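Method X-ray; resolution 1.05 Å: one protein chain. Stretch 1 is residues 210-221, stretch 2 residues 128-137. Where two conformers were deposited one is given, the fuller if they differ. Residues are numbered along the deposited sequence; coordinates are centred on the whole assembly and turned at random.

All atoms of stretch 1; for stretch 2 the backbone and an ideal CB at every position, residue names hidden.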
ATOM      1  N   PRO A 210      14.249 -14.379  -5.676  1.00 14.22           N
ATOM      2  CA  PRO A 210      15.188 -15.020  -4.745  1.00 15.91           C
ATOM      3  C   PRO A 210      16.591 -14.410  -4.775  1.00 12.63           C
ATOM      4  O   PRO A 210      17.430 -14.763  -3.934  1.00 15.41           O
ATOM      5  CB  PRO A 210      15.225 -16.471  -5.229  1.00 20.82           C
ATOM      6  CG  PRO A 210      14.831 -16.391  -6.677  1.00 22.68           C
ATOM      7  CD  PRO A 210      13.804 -15.306  -6.731  1.00 18.16           C
ATOM      8  N   ASP A 211      16.836 -13.468  -5.688  1.00 12.39           N
ATOM      9  CA  ASP A 211      18.048 -12.661  -5.685  1.00 12.21           C
ATOM     10  C   ASP A 211      18.021 -11.542  -4.631  1.00 10.16           C
ATOM     11  O   ASP A 211      19.046 -10.892  -4.402  1.00 10.69           O
ATOM     12  CB  ASP A 211      18.244 -12.067  -7.089  1.00 13.03           C
ATOM     13  CG  ASP A 211      16.968 -11.384  -7.638  1.00 14.15           C
ATOM     14  OD1 ASP A 211      15.892 -12.013  -7.675  1.00 16.97           O
ATOM     15  OD2 ASP A 211      17.061 -10.213  -8.047  1.00 16.72           O
ATOM     16  N   LEU A 212      16.860 -11.310  -4.020  1.00  9.73           N
ATOM     17  CA  LEU A 212      16.659 -10.249  -3.050  1.00  8.91           C
ATOM     18  C   LEU A 212      16.363 -10.836  -1.676  1.00  9.03           C
ATOM     19  O   LEU A 212      16.037 -12.030  -1.540  1.00 10.50           O
ATOM     20  CB  LEU A 212      15.466  -9.392  -3.492  1.00  8.92           C
ATOM     21  CG  LEU A 212      15.582  -8.765  -4.895  1.00  9.35           C
ATOM     22  CD1 LEU A 212      14.390  -7.852  -5.202  1.00 10.46           C
ATOM     23  CD2 LEU A 212      16.889  -7.985  -5.075  1.00  9.82           C
ATOM     24  N   ALA A 213      16.445  -9.999  -0.651  1.00  8.55           N
ATOM     25  CA  ALA A 213      16.182 -10.427   0.731  1.00  8.73           C
ATOM     26  C   ALA A 213      15.763  -9.222   1.548  1.00  8.13           C
ATOM     27  O   ALA A 213      16.047  -8.076   1.190  1.00  9.37           O
ATOM     28  CB  ALA A 213      17.380 -11.094   1.359  1.00 10.71           C
ATOM     29  N   ILE A 214      15.107  -9.488   2.677  1.00  8.50           N
ATOM     30  CA  ILE A 214      14.852  -8.494   3.711  0.55  8.96           C
ATOM     31  C   ILE A 214      16.140  -8.235   4.502  1.00  8.29           C
ATOM     32  O   ILE A 214      16.719  -9.173   5.012  1.00  9.08           O
ATOM     33  CB  ILE A 214      13.776  -9.033   4.700  0.55  8.52           C
ATOM     34  CG1 ILE A 214      12.488  -9.395   3.950  0.55  9.44           C
ATOM     35  CG2 ILE A 214      13.556  -8.014   5.842  0.55  8.42           C
ATOM     36  CD1 ILE A 214      11.867  -8.205   3.245  0.55 11.46           C
ATOM     37  N   ALA A 215      16.588  -6.978   4.584  1.00  8.18           N
ATOM     38  CA  ALA A 215      17.781  -6.649   5.342  1.00  8.73           C
ATOM     39  C   ALA A 215      17.536  -6.738   6.838  1.00  8.73           C
ATOM     40  O   ALA A 215      16.400  -6.696   7.339  1.00  9.20           O
ATOM     41  CB  ALA A 215      18.229  -5.222   5.018  1.00  9.93           C
ATOM     42  N   ASP A 216      18.621  -6.836   7.594  1.00  9.49           N
ATOM     43  CA  ASP A 216      18.547  -6.791   9.049  1.00 10.65           C
ATOM     44  C   ASP A 216      18.004  -5.472   9.611  1.00 11.11           C
ATOM     45  O   ASP A 216      17.532  -5.429  10.741  1.00 13.35           O
ATOM     46  CB  ASP A 216      19.945  -7.023   9.641  1.00 12.31           C
ATOM     47  CG  ASP A 216      20.416  -8.465   9.572  1.00 12.92           C
ATOM     48  OD1 ASP A 216      19.563  -9.333   9.278  1.00 13.52           O
ATOM     49  OD2 ASP A 216      21.633  -8.730   9.787  1.00 15.04           O
ATOM     50  N   LEU A 217      18.100  -4.393   8.861  1.00 10.97           N
ATOM     51  CA  LEU A 217      17.759  -3.062   9.385  1.00 10.55           C
ATOM     52  C   LEU A 217      16.368  -2.963   9.979  1.00 10.87           C
ATOM     53  O   LEU A 217      15.382  -3.461   9.409  1.00 11.60           O
ATOM     54  CB  LEU A 217      17.916  -2.018   8.274  1.00 11.75           C
ATOM     55  CG  LEU A 217      17.675  -0.548   8.653  1.00 12.56           C
ATOM     56  CD1 LEU A 217      18.585   0.336   7.819  1.00 14.68           C
ATOM     57  CD2 LEU A 217      16.233  -0.115   8.479  1.00 14.45           C
ATOM     58  N   ASN A 218      16.292  -2.313  11.139  0.51 12.17           N
ATOM     59  CA  ASN A 218      15.034  -1.822  11.686  0.51 13.83           C
ATOM     60  C   ASN A 218      15.127  -0.296  11.711  0.51 12.91           C
ATOM     61  O   ASN A 218      16.222   0.286  11.789  0.51 10.83           O
ATOM     62  CB  ASN A 218      14.776  -2.342  13.107  0.51 14.95           C
ATOM     63  CG  ASN A 218      15.747  -1.774  14.112  0.51 14.81           C
ATOM     64  OD1 ASN A 218      16.899  -2.187  14.144  0.51 15.39           O
ATOM     65  ND2 ASN A 218      15.284  -0.846  14.964  0.51 16.52           N
ATOM     66  N   PHE A 219      13.966   0.340  11.666  1.00 13.32           N
ATOM     67  CA  PHE A 219      13.867   1.760  11.974  1.00 13.74           C
ATOM     68  C   PHE A 219      13.467   1.899  13.438  1.00 16.66           C
ATOM     69  O   PHE A 219      12.700   1.090  13.971  1.00 19.57           O
ATOM     70  CB  PHE A 219      12.836   2.407  11.043  1.00 15.21           C
ATOM     71  CG  PHE A 219      13.271   2.435   9.607  1.00 12.94           C
ATOM     72  CD1 PHE A 219      14.106   3.449   9.141  1.00 14.12           C
ATOM     73  CD2 PHE A 219      12.840   1.457   8.713  1.00 13.34           C
ATOM     74  CE1 PHE A 219      14.517   3.479   7.831  1.00 14.59           C
ATOM     75  CE2 PHE A 219      13.249   1.475   7.417  1.00 13.45           C
ATOM     76  CZ  PHE A 219      14.077   2.504   6.951  1.00 14.23           C
ATOM     77  N   GLU A 220      13.974   2.937  14.082  1.00 15.84           N
ATOM     78  CA  GLU A 220      13.693   3.181  15.484  1.00 23.03           C
ATOM     79  C   GLU A 220      12.306   3.826  15.448  1.00 34.20           C
ATOM     80  O   GLU A 220      12.178   5.017  15.174  1.00 39.53           O
ATOM     81  CB  GLU A 220      14.760   4.107  16.107  1.00 22.93           C
ATOM     82  CG  GLU A 220      14.656   4.263  17.616  1.00 30.65           C
ATOM     83  CD  GLU A 220      15.198   3.065  18.367  1.00 33.87           C
ATOM     84  OE1 GLU A 220      16.345   2.649  18.098  1.00 29.93           O
ATOM     85  OE2 GLU A 220      14.490   2.547  19.254  1.00 39.73           O
ATOM     86  N   LYS A 221      11.273   3.014  15.684  1.00 37.60           N
ATOM     87  CA  LYS A 221       9.864   3.389  15.461  1.00 36.85           C
ATOM     88  C   LYS A 221       9.453   4.752  16.026  1.00 38.20           C
ATOM     89  O   LYS A 221       9.893   5.146  17.108  1.00 39.62           O
ATOM     90  CB  LYS A 221       8.944   2.302  16.029  1.00 37.68           C
ATOM     91  CG  LYS A 221       9.161   2.049  17.520  1.00 40.15           C
ATOM     92  CD  LYS A 221       8.347   0.865  18.029  1.00 42.13           C
ATOM     93  CE  LYS A 221       8.854  -0.456  17.451  1.00 42.25           C
ATOM     94  NZ  LYS A 221       8.169  -1.625  18.083  1.00 43.67           N
ATOM     95  N   UNK A 128       1.652  -1.905  10.106  1.00 13.39           N
ATOM     96  CA  UNK A 128       2.871  -2.369   9.439  1.00 15.44           C
ATOM     97  C   UNK A 128       4.135  -1.760  10.032  1.00 13.83           C
ATOM     98  O   UNK A 128       4.065  -0.693  10.639  1.00 16.65           O
ATOM     99  CB  UNK A 128       2.803  -2.045   7.945  1.00 15.44           C
ATOM    100  N   UNK A 129       5.249  -2.493   9.939  1.00 15.79           N
ATOM    101  CA  UNK A 129       6.599  -1.948  10.164  1.00 13.87           C
ATOM    102  C   UNK A 129       7.276  -1.710   8.813  1.00 10.51           C
ATOM    103  O   UNK A 129       7.025  -2.408   7.835  1.00 12.31           O
ATOM    104  CB  UNK A 129       7.437  -2.893  11.027  1.00 13.87           C
ATOM    105  N   UNK A 130       8.182  -0.740   8.770  1.00 10.86           N
ATOM    106  CA  UNK A 130       9.010  -0.499   7.598  1.00  9.39           C
ATOM    107  C   UNK A 130      10.270  -1.344   7.595  1.00  8.96           C
ATOM    108  O   UNK A 130      10.896  -1.536   8.637  1.00 10.39           O
ATOM    109  CB  UNK A 130       9.384   0.982   7.517  1.00  9.39           C
ATOM    110  N   UNK A 131      10.642  -1.839   6.421  1.00  8.74           N
ATOM    111  CA  UNK A 131      11.818  -2.674   6.219  1.00  8.95           C
ATOM    112  C   UNK A 131      12.577  -2.206   4.992  1.00  7.48           C
ATOM    113  O   UNK A 131      12.086  -1.336   4.249  1.00  8.94           O
ATOM    114  CB  UNK A 131      11.425  -4.146   6.078  1.00  8.95           C
ATOM    115  N   UNK A 132      13.774  -2.777   4.794  1.00  8.66           N
ATOM    116  CA  UNK A 132      14.500  -2.615   3.526  1.00  8.41           C
ATOM    117  C   UNK A 132      14.523  -3.916   2.790  1.00  8.46           C
ATOM    118  O   UNK A 132      14.818  -4.977   3.380  1.00 10.28           O
ATOM    119  CB  UNK A 132      15.928  -2.115   3.756  1.00  8.41           C
ATOM    120  N   UNK A 133      14.280  -3.838   1.491  1.00  8.50           N
ATOM    121  CA  UNK A 133      14.629  -4.922   0.588  1.00  8.37           C
ATOM    122  C   UNK A 133      15.938  -4.566  -0.124  1.00  7.81           C
ATOM    123  O   UNK A 133      16.159  -3.412  -0.517  1.00  8.41           O
ATOM    124  CB  UNK A 133      13.506  -5.181  -0.418  1.00  8.37           C
ATOM    125  N   UNK A 134      16.826  -5.568  -0.202  1.00  8.21           N
ATOM    126  CA  UNK A 134      18.169  -5.407  -0.728  1.00  8.01           C
ATOM    127  C   UNK A 134      18.524  -6.635  -1.568  1.00  7.59           C
ATOM    128  O   UNK A 134      17.848  -7.660  -1.517  1.00  8.92           O
ATOM    129  CB  UNK A 134      19.179  -5.203   0.403  1.00  8.01           C
ATOM    130  N   UNK A 135      19.619  -6.529  -2.339  1.00  8.48           N
ATOM    131  CA  UNK A 135      20.184  -7.765  -2.898  1.00  8.79           C
ATOM    132  C   UNK A 135      20.529  -8.709  -1.754  1.00  8.70           C
ATOM    133  O   UNK A 135      20.986  -8.256  -0.680  1.00  9.65           O
ATOM    134  CB  UNK A 135      21.420  -7.475  -3.751  1.00  8.79           C
ATOM    135  N   UNK A 136      20.393 -10.013  -1.962  1.00  9.73           N
ATOM    136  CA  UNK A 136      20.548 -10.937  -0.844  1.00 10.12           C
ATOM    137  C   UNK A 136      21.937 -10.904  -0.228  1.00  9.95           C
ATOM    138  O   UNK A 136      22.073 -11.154   0.999  1.00 11.78           O
ATOM    139  CB  UNK A 136      20.231 -12.362  -1.303  1.00 10.12           C
ATOM    140  N   UNK A 137      22.975 -10.623  -1.015  1.00  9.95           N
ATOM    141  CA  UNK A 137      24.318 -10.506  -0.462  1.00 12.63           C
ATOM    142  C   UNK A 137      24.533  -9.305   0.445  1.00 10.95           C
ATOM    143  O   UNK A 137      25.594  -9.173   1.028  1.00 13.58           O
ATOM    144  CB  UNK A 137      25.329 -10.446  -1.608  1.00 12.63           C
TER

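Stretch 2 runs antiparallel to stretch 1 and pairs with it most closely from position 132 to position 136; before that the two chains splay apart. Position 128 has nothing of stretch 1 near its CB, so almost any side chain would be compatible; it is Ala128. Position 129 is similarly free, with CB pointing sideways, and a long side chain could extend along stretch 1 towards Lys221, where an acidic group might seem apt. The residue is Lys129, whose NZ ends 4.4 Å from Lys221 NZ, a close approach of like charges.

At position 130 the CB points toward stretch 1 and meets the aromatic ring of Phe219, so a small or medium side chain, polar or apolar, would fit. Asn130 places its CB 3.7 Å from Phe219 CD2, and its amide then leads away. The backbone carbonyl lies at the ring edge, and Asn130 O also accepts a hydrogen bond from a water (2.7 Å) that in turn accepts one from Phe219 N (3.0 Å), bridging a gap too wide for direct pairing.

Position 131 turns its CB away, with Ile214 CG2 and the carbonyl of Leu217 at moderate distance. A long flexible chain, aliphatic near the backbone and polar at its end, suits this setting, though shorter ones would also do. Lys131 brings CB to 4.4 Å from Ile214 CG2 and CD to 4.3 Å from Leu217 O; its NZ makes a weak hydrogen bond to a water held by Ala215 O.

Position 132 has Ala215 and Leu217 beside its CB, with Phe219 farther along, an apolar setting that favours Leu, Ile, Val or Met. Leu132 fills it: CD1 lies 3.8 Å from Leu217 CD1, and CD2 4.3 Å from Phe219 CZ. Its carbonyl accepts a hydrogen bond from Ala215 N (Leu132 O to Ala215 N, 2.9 Å), while Leu132 N reaches the carbonyls of Ala215 and Leu217 through one water.

Position 133, in a non-hydrogen-bonded pair with Ile214, shares its face of the sheet, where a beta-branched or other aliphatic residue is expected. Ile133 extends CD1 to 3.8 Å from Leu212 CD1.

Position 134 pairs with Ala213 through two backbone hydrogen bonds, from its N to Ala213 O (3.0 Å) and from Ala213 N to its O (2.9 Å). With Ala213 and Ala215 offering only methyl groups, a compact apolar side chain fits; the residue is Val134, which sets CG2 3.9 Å from Ala215 CB.

At position 135 the CB points away overall and diverges from Leu212, leaving room for many long chains. Lys135 takes it, with CG 4.4 Å from Leu212 CD2 and its amine bonded elsewhere in the structure.

Position 136 has a sideways CB close to Ala213 and an exposed carbonyl at Pro210, inviting a long donor such as Lys or Arg. Lys136 donates from NZ to Pro210 O (3.2 Å), and its backbone N to Asp211 O (2.9 Å). Position 137 points away, unconstrained by stretch 1; it is Ser137.

Stretch 2 (128-137) AKNKLIVKKS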
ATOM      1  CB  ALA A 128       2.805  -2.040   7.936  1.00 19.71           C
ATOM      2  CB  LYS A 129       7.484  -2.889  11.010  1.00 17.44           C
ATOM      3  CG  LYS A 129       6.992  -3.106  12.443  1.00 23.42           C
ATOM      4  CD  LYS A 129       7.919  -4.033  13.203  1.00 32.31           C
ATOM      5  CE  LYS A 129       7.519  -4.149  14.674  1.00 37.61           C
ATOM      6  NZ  LYS A 129       8.400  -5.108  15.402  1.00 41.21           N
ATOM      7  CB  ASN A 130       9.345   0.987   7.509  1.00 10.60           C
ATOM      8  CG  ASN A 130       8.121   1.784   7.128  1.00 12.95           C
ATOM      9  OD1 ASN A 130       7.682   1.721   6.005  1.00 11.58           O
ATOM     10  ND2 ASN A 130       7.479   2.422   8.118  1.00 19.95           N
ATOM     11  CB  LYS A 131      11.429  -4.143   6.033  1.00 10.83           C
ATOM     12  CG  LYS A 131      10.628  -4.732   7.156  1.00 14.24           C
ATOM     13  CD  LYS A 131      11.484  -4.897   8.363  1.00 15.63           C
ATOM     14  CE  LYS A 131      10.883  -5.930   9.278  1.00 20.36           C
ATOM     15  NZ  LYS A 131      11.928  -6.386  10.238  1.00 21.71           N
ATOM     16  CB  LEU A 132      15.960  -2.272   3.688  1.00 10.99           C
ATOM     17  CG  LEU A 132      16.340  -0.984   4.371  1.00 12.56           C
ATOM     18  CD1 LEU A 132      17.913  -0.973   4.321  1.00 11.92           C
ATOM     19  CD2 LEU A 132      15.767   0.241   3.676  1.00 14.51           C
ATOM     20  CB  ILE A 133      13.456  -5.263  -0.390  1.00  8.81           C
ATOM     21  CG1 ILE A 133      13.747  -6.527  -1.209  1.00 10.37           C
ATOM     22  CG2 ILE A 133      13.075  -4.098  -1.265  1.00  9.73           C
ATOM     23  CD1 ILE A 133      12.502  -7.027  -1.961  1.00 10.03           C
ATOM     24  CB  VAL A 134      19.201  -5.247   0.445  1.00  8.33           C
ATOM     25  CG1 VAL A 134      18.921  -3.956   1.197  1.00  9.67           C
ATOM     26  CG2 VAL A 134      19.185  -6.446   1.397  1.00  9.42           C
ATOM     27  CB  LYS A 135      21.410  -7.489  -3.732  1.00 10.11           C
ATOM     28  CG  LYS A 135      21.161  -6.812  -5.062  1.00 13.59           C
ATOM     29  CD  LYS A 135      22.421  -6.999  -5.918  1.00 18.32           C
ATOM     30  CE  LYS A 135      22.221  -6.662  -7.384  1.00 19.28           C
ATOM     31  NZ  LYS A 135      22.080  -5.209  -7.524  1.00 18.46           N
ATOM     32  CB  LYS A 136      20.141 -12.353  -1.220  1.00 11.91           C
ATOM     33  CG  LYS A 136      20.984 -12.995  -2.247  1.00 15.03           C
ATOM     34  CD  LYS A 136      20.443 -14.385  -2.553  1.00 21.21           C
ATOM     35  CE  LYS A 136      21.146 -15.008  -3.749  1.00 27.37           C
ATOM     36  NZ  LYS A 136      20.322 -16.093  -4.357  1.00 34.45           N
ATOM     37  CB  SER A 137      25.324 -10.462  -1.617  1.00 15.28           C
ATOM     38  OG  SER A 137      25.093  -9.336  -2.449  1.00 17.87           O
TER
HETATM   39  O   HOH W   1      11.603  -1.386  11.224  1.00 14.07           O
HETATM   40  O   HOH W   2      14.936  -7.938   9.425  0.63 15.10           O
HETATM   41  O   HOH W   3      14.908  -4.333   6.834  1.00 11.27           O
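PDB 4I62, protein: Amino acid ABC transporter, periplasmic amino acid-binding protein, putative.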